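PDB 2GB7: R.Ecl18kI from Enterobacter cloacae, which recognises the double-stranded DNA sequence 5'-CCNGG-3' and cleaves it before the first C, as a type II restriction endonuclease. Local coordinates for residues Phe25-Lys30 and Gly121-Ser126; Leu128-Met133 and Pro290-Tyr295. The protein carries 1 engineered substitution. All coordinates share one frame; numbering follows the deposited sequence.

Interaction 1. Residues Phe25-Lys30 and Gly121-Ser126; sequences FALVYK and GKEFES. With nucleotides of chain B.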
loop_
_atom_site.group_PDB
_atom_site.type_symbol
_atom_site.label_atom_id
_atom_site.label_comp_id
_atom_site.label_asym_id
_atom_site.label_seq_id
_atom_site.Cartn_x
_atom_site.Cartn_y
_atom_site.Cartn_z
ATOM N N PHE F 25 -15.687 11.903 -5.777
ATOM C CA PHE F 25 -16.005 12.602 -7.030
ATOM C C PHE F 25 -16.942 13.787 -6.829
ATOM O O PHE F 25 -16.754 14.845 -7.441
ATOM C CB PHE F 25 -16.598 11.674 -8.080
ATOM C CG PHE F 25 -16.790 12.347 -9.390
ATOM C CD1 PHE F 25 -15.740 12.420 -10.301
ATOM C CD2 PHE F 25 -17.993 12.971 -9.704
ATOM C CE1 PHE F 25 -15.888 13.075 -11.504
ATOM C CE2 PHE F 25 -18.147 13.622 -10.902
ATOM C CZ PHE F 25 -17.103 13.681 -11.801
ATOM N N ALA F 26 -17.964 13.607 -6.001
ATOM C CA ALA F 26 -18.873 14.718 -5.698
ATOM C C ALA F 26 -18.118 15.924 -5.123
ATOM O O ALA F 26 -18.446 17.080 -5.444
ATOM C CB ALA F 26 -19.960 14.266 -4.721
ATOM N N LEU F 27 -17.138 15.667 -4.247
ATOM C CA LEU F 27 -16.385 16.779 -3.631
ATOM C C LEU F 27 -15.538 17.464 -4.679
ATOM O O LEU F 27 -15.479 18.688 -4.751
ATOM C CB LEU F 27 -15.503 16.297 -2.464
ATOM C CG LEU F 27 -14.521 17.314 -1.853
ATOM C CD1 LEU F 27 -15.268 18.522 -1.314
ATOM C CD2 LEU F 27 -13.644 16.701 -0.730
ATOM N N VAL F 28 -14.901 16.657 -5.520
ATOM C CA VAL F 28 -14.086 17.210 -6.593
ATOM C C VAL F 28 -14.973 18.012 -7.539
ATOM O O VAL F 28 -14.612 19.109 -7.947
ATOM C CB VAL F 28 -13.310 16.096 -7.366
ATOM C CG1 VAL F 28 -12.715 16.667 -8.657
ATOM C CG2 VAL F 28 -12.199 15.475 -6.519
ATOM N N TYR F 29 -16.128 17.462 -7.891
ATOM C CA TYR F 29 -17.037 18.165 -8.812
ATOM C C TYR F 29 -17.546 19.474 -8.198
ATOM O O TYR F 29 -17.562 20.506 -8.868
ATOM C CB TYR F 29 -18.199 17.260 -9.222
ATOM C CG TYR F 29 -19.123 17.889 -10.250
ATOM C CD1 TYR F 29 -18.903 17.701 -11.604
ATOM C CD2 TYR F 29 -20.208 18.666 -9.864
ATOM C CE1 TYR F 29 -19.749 18.295 -12.554
ATOM C CE2 TYR F 29 -21.067 19.247 -10.790
ATOM C CZ TYR F 29 -20.840 19.057 -12.134
ATOM O OH TYR F 29 -21.689 19.648 -13.047
ATOM N N LYS F 30 -17.920 19.447 -6.918
ATOM C CA LYS F 30 -18.322 20.677 -6.219
ATOM C C LYS F 30 -17.222 21.747 -6.278
ATOM O O LYS F 30 -17.493 22.943 -6.567
ATOM C CB LYS F 30 -18.681 20.345 -4.760
ATOM C CG LYS F 30 -19.255 21.538 -4.012
ATOM C CD LYS F 30 -19.503 21.138 -2.552
ATOM C CE LYS F 30 -19.982 22.299 -1.714
ATOM N NZ LYS F 30 -20.206 21.828 -0.304
ATOM N N GLY F 121 -6.773 8.925 -3.398
ATOM C CA GLY F 121 -6.568 8.372 -4.772
ATOM C C GLY F 121 -7.741 8.687 -5.683
ATOM O O GLY F 121 -7.559 9.105 -6.854
ATOM N N LYS F 122 -8.951 8.443 -5.176
ATOM C CA LYS F 122 -10.156 8.664 -5.963
ATOM C C LYS F 122 -10.294 10.157 -6.371
ATOM O O LYS F 122 -10.674 10.476 -7.517
ATOM C CB LYS F 122 -11.411 8.126 -5.242
ATOM C CG LYS F 122 -12.713 8.272 -6.109
ATOM C CD LYS F 122 -12.721 7.382 -7.366
ATOM C CE LYS F 122 -13.843 7.759 -8.350
ATOM N NZ LYS F 122 -13.452 8.781 -9.412
ATOM N N GLU F 123 -9.956 11.039 -5.452
ATOM C CA GLU F 123 -10.034 12.474 -5.725
ATOM C C GLU F 123 -8.986 12.868 -6.758
ATOM O O GLU F 123 -9.306 13.605 -7.677
ATOM C CB GLU F 123 -9.869 13.275 -4.435
ATOM C CG GLU F 123 -11.103 13.139 -3.562
ATOM C CD GLU F 123 -11.031 13.981 -2.299
ATOM O OE1 GLU F 123 -10.290 14.986 -2.272
ATOM O OE2 GLU F 123 -11.718 13.597 -1.329
ATOM N N PHE F 124 -7.745 12.374 -6.641
ATOM C CA PHE F 124 -6.686 12.720 -7.636
ATOM C C PHE F 124 -7.131 12.247 -9.002
ATOM O O PHE F 124 -7.058 12.969 -9.987
ATOM C CB PHE F 124 -5.375 12.058 -7.209
ATOM C CG PHE F 124 -4.177 12.420 -8.039
ATOM C CD1 PHE F 124 -3.978 13.710 -8.539
ATOM C CD2 PHE F 124 -3.217 11.436 -8.279
ATOM C CE1 PHE F 124 -2.840 13.989 -9.296
ATOM C CE2 PHE F 124 -2.078 11.713 -8.960
ATOM C CZ PHE F 124 -1.891 12.999 -9.507
ATOM N N GLU F 125 -7.602 11.005 -9.061
ATOM C CA GLU F 125 -8.151 10.475 -10.299
ATOM C C GLU F 125 -9.291 11.331 -10.881
ATOM O O GLU F 125 -9.296 11.617 -12.118
ATOM C CB GLU F 125 -8.613 9.035 -10.041
ATOM C CG GLU F 125 -7.480 8.058 -9.681
ATOM C CD GLU F 125 -7.931 6.892 -8.785
ATOM O OE1 GLU F 125 -9.128 6.514 -8.802
ATOM O OE2 GLU F 125 -7.071 6.361 -8.045
ATOM N N SER F 126 -10.205 11.787 -10.011
ATOM C CA SER F 126 -11.344 12.609 -10.422
ATOM C C SER F 126 -10.859 13.957 -10.932
ATOM O O SER F 126 -11.377 14.501 -11.905
ATOM C CB SER F 126 -12.291 12.806 -9.253
ATOM O OG SER F 126 -12.852 11.566 -8.881
ATOM P P DC B 4 -3.265 6.155 -4.919
ATOM O OP1 DC B 4 -3.176 7.523 -5.484
ATOM O OP2 DC B 4 -2.466 5.051 -5.520
ATOM O "O5'" DC B 4 -2.915 6.211 -3.366
ATOM C "C5'" DC B 4 -3.630 7.074 -2.494
ATOM C "C4'" DC B 4 -3.151 6.881 -1.074
ATOM O "O4'" DC B 4 -3.497 5.544 -0.638
ATOM C "C3'" DC B 4 -1.640 7.021 -0.882
ATOM O "O3'" DC B 4 -1.362 7.679 0.357
ATOM C "C2'" DC B 4 -1.159 5.582 -0.817
ATOM C "C1'" DC B 4 -2.339 4.870 -0.172
ATOM N N1 DC B 4 -2.453 3.455 -0.554
ATOM C C2 DC B 4 -2.671 2.489 0.446
ATOM O O2 DC B 4 -2.854 2.855 1.616
ATOM N N3 DC B 4 -2.681 1.182 0.104
ATOM C C4 DC B 4 -2.497 0.821 -1.173
ATOM N N4 DC B 4 -2.455 -0.488 -1.451
ATOM C C5 DC B 4 -2.330 1.782 -2.212
ATOM C C6 DC B 4 -2.315 3.076 -1.860
ATOM P P DC B 3 -4.913 1.551 -8.124
ATOM O OP1 DC B 3 -4.928 2.528 -9.244
ATOM O OP2 DC B 3 -3.719 0.683 -7.909
ATOM O "O5'" DC B 3 -5.238 2.365 -6.799
ATOM C "C5'" DC B 3 -6.407 3.175 -6.760
ATOM C "C4'" DC B 3 -6.465 3.935 -5.460
ATOM O "O4'" DC B 3 -7.046 3.079 -4.445
ATOM C "C3'" DC B 3 -5.066 4.295 -4.976
ATOM O "O3'" DC B 3 -4.794 5.683 -4.928
ATOM C "C2'" DC B 3 -4.936 3.674 -3.601
ATOM C "C1'" DC B 3 -6.327 3.201 -3.224
ATOM N N1 DC B 3 -6.216 1.862 -2.626
ATOM C C2 DC B 3 -6.602 1.672 -1.297
ATOM O O2 DC B 3 -7.066 2.628 -0.664
ATOM N N3 DC B 3 -6.451 0.449 -0.734
ATOM C C4 DC B 3 -5.935 -0.554 -1.446
ATOM N N4 DC B 3 -5.797 -1.746 -0.853
ATOM C C5 DC B 3 -5.540 -0.386 -2.803
ATOM C C6 DC B 3 -5.706 0.822 -3.351
#
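Phe25 and Val28 of helix 24-34 pack around Ser126 of helix 102-134. The Phe25 CG is anti to the backbone N (chi1 -174°). Its ring turns an edge to the serine, and CD1 lies 3.3 Å from Ser126 OG. Both methyls of Val28 touch Ser126 CB, and CG2 also rests 3.6 Å from Glu123 O.

The serine hydroxyl is held on its own helix. OG sits beside the backbone N (chi1 -65°) and donates to Lys122 O at 2.8 Å, from above the carbonyl plane. Ser126 N reaches that oxygen from the opposite face. Lys122 NZ in turn donates to Ser126 OG at 2.9 Å. Two bonds therefore fix the hydroxyl next to the phenylalanine edge.

Leu27 and Glu123 cross obliquely. Leu27 CD2 approaches Glu123 OE2 at 3.7 Å, while OE2 takes its charge partner, Arg119, from the preceding turn. No hydrogen bond joins the two segments.

The other side of helix 102-134 faces DNA. Gly121 CA comes within 3.2 Å of O3' of DC3 of chain B, and Glu125 OE2 approaches C5' of the same nucleotide. This is a buried helix-helix contact, crossing at -43°, behind the DNA-facing surface of an EcoRII C-terminal-type domain of the PDDEXK clan.

Interaction 2. Residues Leu128-Met133 and Pro290-Tyr295; sequences LELLMM and PYVVNY
Met133 packs against Tyr295, where helix 102-134 meets helix 290-302. The main interaction is CH-pi. Met133 CG stands over the centre of the Tyr295 ring, 3.6 Å from the centroid and 6° off the ring normal. The methionine chain crosses the tyrosine at about a right angle. Its CG lies beside the backbone N (chi1 -62°), and the chain is extended beyond it. The backbone joins in, with Met133 CA 3.6 Å from Tyr295 CE1.

A sulfur-aromatic contact accompanies this. Met133 SD is 4.4 Å from the Tyr295 centroid and oblique to the ring, a Met-aromatic pair.

The remaining contacts are aliphatic or looser aromatic ones. Both SD and CE of Met133 touch Val292 CG1, each at 3.9 Å. The other valine branch, CG2, meets Leu130 CD2 at 3.8 Å, and these two side chains cross at about a right angle. Val292 thus lies between the two: CG1 meets the methionine alone, CG2 both the leucine and the sulfur. Tyr291 closes in more loosely: its CE2 is 4.4 Å from Met133 CB.

No hydrogen bond crosses between the segments. The Tyr295 hydroxyl is instead bonded to Ile137 O and Val139 N, in the link between helix 102-134 and strand 140-141. That ties the far end of the ring to the chain leading into the sheet.

The axes of the two segments approach to 11.1 Å and make an angle of 49°. Helix 24-34 borders the contact through Phe32 against Leu130. Helix 49-77 also reaches Leu130, through Tyr52. Helix 248-259 packs on Leu131 and Met132, so the end of helix 102-134 is wrapped by several helices next to strand 140-141, outermost in the sheet of this chain.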
loop_
_atom_site.group_PDB
_atom_site.type_symbol
_atom_site.label_atom_id
_atom_site.label_comp_id
_atom_site.label_asym_id
_atom_site.label_seq_id
_atom_site.Cartn_x
_atom_site.Cartn_y
_atom_site.Cartn_z
ATOM N N LEU F 128 -7.992 14.538 -12.344
ATOM C CA LEU F 128 -7.392 14.318 -13.687
ATOM C C LEU F 128 -8.444 14.031 -14.767
ATOM O O LEU F 128 -8.299 14.425 -15.920
ATOM C CB LEU F 128 -6.373 13.166 -13.614
ATOM C CG LEU F 128 -5.150 13.452 -12.720
ATOM C CD1 LEU F 128 -4.287 12.145 -12.596
ATOM C CD2 LEU F 128 -4.337 14.625 -13.355
ATOM N N GLU F 129 -9.527 13.369 -14.353
ATOM C CA GLU F 129 -10.642 13.101 -15.242
ATOM C C GLU F 129 -11.252 14.415 -15.710
ATOM O O GLU F 129 -11.415 14.649 -16.923
ATOM C CB GLU F 129 -11.675 12.328 -14.442
ATOM C CG GLU F 129 -12.872 11.933 -15.191
ATOM C CD GLU F 129 -13.796 11.075 -14.352
ATOM O OE1 GLU F 129 -13.373 10.607 -13.259
ATOM O OE2 GLU F 129 -14.935 10.866 -14.811
ATOM N N LEU F 130 -11.564 15.295 -14.763
ATOM C CA LEU F 130 -12.128 16.595 -15.135
ATOM C C LEU F 130 -11.161 17.460 -15.939
ATOM O O LEU F 130 -11.593 18.217 -16.777
ATOM C CB LEU F 130 -12.640 17.342 -13.894
ATOM C CG LEU F 130 -13.859 16.664 -13.265
ATOM C CD1 LEU F 130 -14.183 17.300 -11.924
ATOM C CD2 LEU F 130 -15.084 16.770 -14.165
ATOM N N LEU F 131 -9.862 17.303 -15.698
ATOM C CA LEU F 131 -8.843 17.970 -16.514
ATOM C C LEU F 131 -8.961 17.567 -17.983
ATOM O O LEU F 131 -8.964 18.407 -18.848
ATOM C CB LEU F 131 -7.442 17.642 -15.974
ATOM C CG LEU F 131 -6.242 18.098 -16.805
ATOM C CD1 LEU F 131 -6.264 19.608 -16.942
ATOM C CD2 LEU F 131 -4.972 17.649 -16.125
ATOM N N MET F 132 -9.008 16.261 -18.252
ATOM C CA MET F 132 -9.150 15.795 -19.641
ATOM C C MET F 132 -10.472 16.259 -20.255
ATOM O O MET F 132 -10.491 16.721 -21.400
ATOM C CB MET F 132 -9.046 14.266 -19.667
ATOM C CG MET F 132 -7.744 13.735 -19.101
ATOM S SD MET F 132 -6.266 14.420 -19.857
ATOM C CE MET F 132 -6.233 13.442 -21.344
ATOM N N MET F 133 -11.567 16.222 -19.477
ATOM C CA MET F 133 -12.883 16.715 -19.964
ATOM C C MET F 133 -12.846 18.202 -20.267
ATOM O O MET F 133 -13.288 18.653 -21.337
ATOM C CB MET F 133 -13.979 16.413 -18.958
ATOM C CG MET F 133 -14.140 14.929 -18.761
ATOM S SD MET F 133 -15.381 14.529 -17.538
ATOM C CE MET F 133 -15.309 12.734 -17.760
ATOM N N PRO F 290 -24.059 17.633 -14.357
ATOM C CA PRO F 290 -24.384 18.288 -15.623
ATOM C C PRO F 290 -23.159 18.520 -16.474
ATOM O O PRO F 290 -23.199 18.291 -17.698
ATOM C CB PRO F 290 -24.980 19.629 -15.170
ATOM C CG PRO F 290 -25.640 19.305 -13.908
ATOM C CD PRO F 290 -24.733 18.305 -13.227
ATOM N N TYR F 291 -22.079 18.998 -15.869
ATOM C CA TYR F 291 -20.889 19.332 -16.689
ATOM C C TYR F 291 -20.348 18.093 -17.385
ATOM O O TYR F 291 -19.908 18.158 -18.527
ATOM C CB TYR F 291 -19.788 19.985 -15.853
ATOM C CG TYR F 291 -18.519 20.360 -16.624
ATOM C CD1 TYR F 291 -18.369 21.638 -17.176
ATOM C CD2 TYR F 291 -17.462 19.449 -16.779
ATOM C CE1 TYR F 291 -17.194 21.999 -17.844
ATOM C CE2 TYR F 291 -16.299 19.799 -17.477
ATOM C CZ TYR F 291 -16.179 21.084 -17.996
ATOM O OH TYR F 291 -15.039 21.435 -18.672
ATOM N N VAL F 292 -20.365 16.975 -16.672
ATOM C CA VAL F 292 -19.814 15.751 -17.202
ATOM C C VAL F 292 -20.764 15.134 -18.226
ATOM O O VAL F 292 -20.339 14.653 -19.285
ATOM C CB VAL F 292 -19.521 14.758 -16.067
ATOM C CG1 VAL F 292 -18.998 13.457 -16.643
ATOM C CG2 VAL F 292 -18.482 15.359 -15.106
ATOM N N VAL F 293 -22.057 15.154 -17.914
ATOM C CA VAL F 293 -23.068 14.708 -18.878
ATOM C C VAL F 293 -22.933 15.507 -20.175
ATOM O O VAL F 293 -22.955 14.932 -21.248
ATOM C CB VAL F 293 -24.518 14.785 -18.306
ATOM C CG1 VAL F 293 -25.557 14.460 -19.385
ATOM C CG2 VAL F 293 -24.663 13.842 -17.146
ATOM N N ASN F 294 -22.782 16.824 -20.074
ATOM C CA ASN F 294 -22.680 17.595 -21.290
ATOM C C ASN F 294 -21.424 17.236 -22.087
ATOM O O ASN F 294 -21.473 17.176 -23.313
ATOM C CB ASN F 294 -22.823 19.079 -20.964
ATOM C CG ASN F 294 -24.216 19.381 -20.412
ATOM O OD1 ASN F 294 -25.131 18.558 -20.505
ATOM N ND2 ASN F 294 -24.373 20.572 -19.833
ATOM N N TYR F 295 -20.319 16.958 -21.398
ATOM C CA TYR F 295 -19.084 16.522 -22.051
ATOM C C TYR F 295 -19.316 15.242 -22.839
ATOM O O TYR F 295 -18.907 15.125 -24.001
ATOM C CB TYR F 295 -17.979 16.327 -21.002
ATOM C CG TYR F 295 -16.832 15.477 -21.488
ATOM C CD1 TYR F 295 -15.776 16.038 -22.188
ATOM C CD2 TYR F 295 -16.819 14.115 -21.237
ATOM C CE1 TYR F 295 -14.741 15.242 -22.655
ATOM C CE2 TYR F 295 -15.786 13.317 -21.665
ATOM C CZ TYR F 295 -14.754 13.885 -22.383
ATOM O OH TYR F 295 -13.722 13.085 -22.809
#

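Both interactions use helix 102-134, in series along the chain. Their centres are about 11 Å apart. Interaction 1 brings in helix 24-34 from the N-terminal part; interaction 2 brings in the C-terminal helix 290-302. These two partners also touch each other: Tyr29 OH lies 2.9 Å from Tyr291 N, a probable hydrogen bond. Val28 CG1 packs on Leu130 CD1 at 3.6 Å, which makes the contacts continuous. Helix 102-134 thus packs against an early helix and the last helix of the chain, which themselves meet. Residues 121-126 lie beside the DNA backbone, whereas interaction 2 stays about 9 Å from the DNA at its nearest atom.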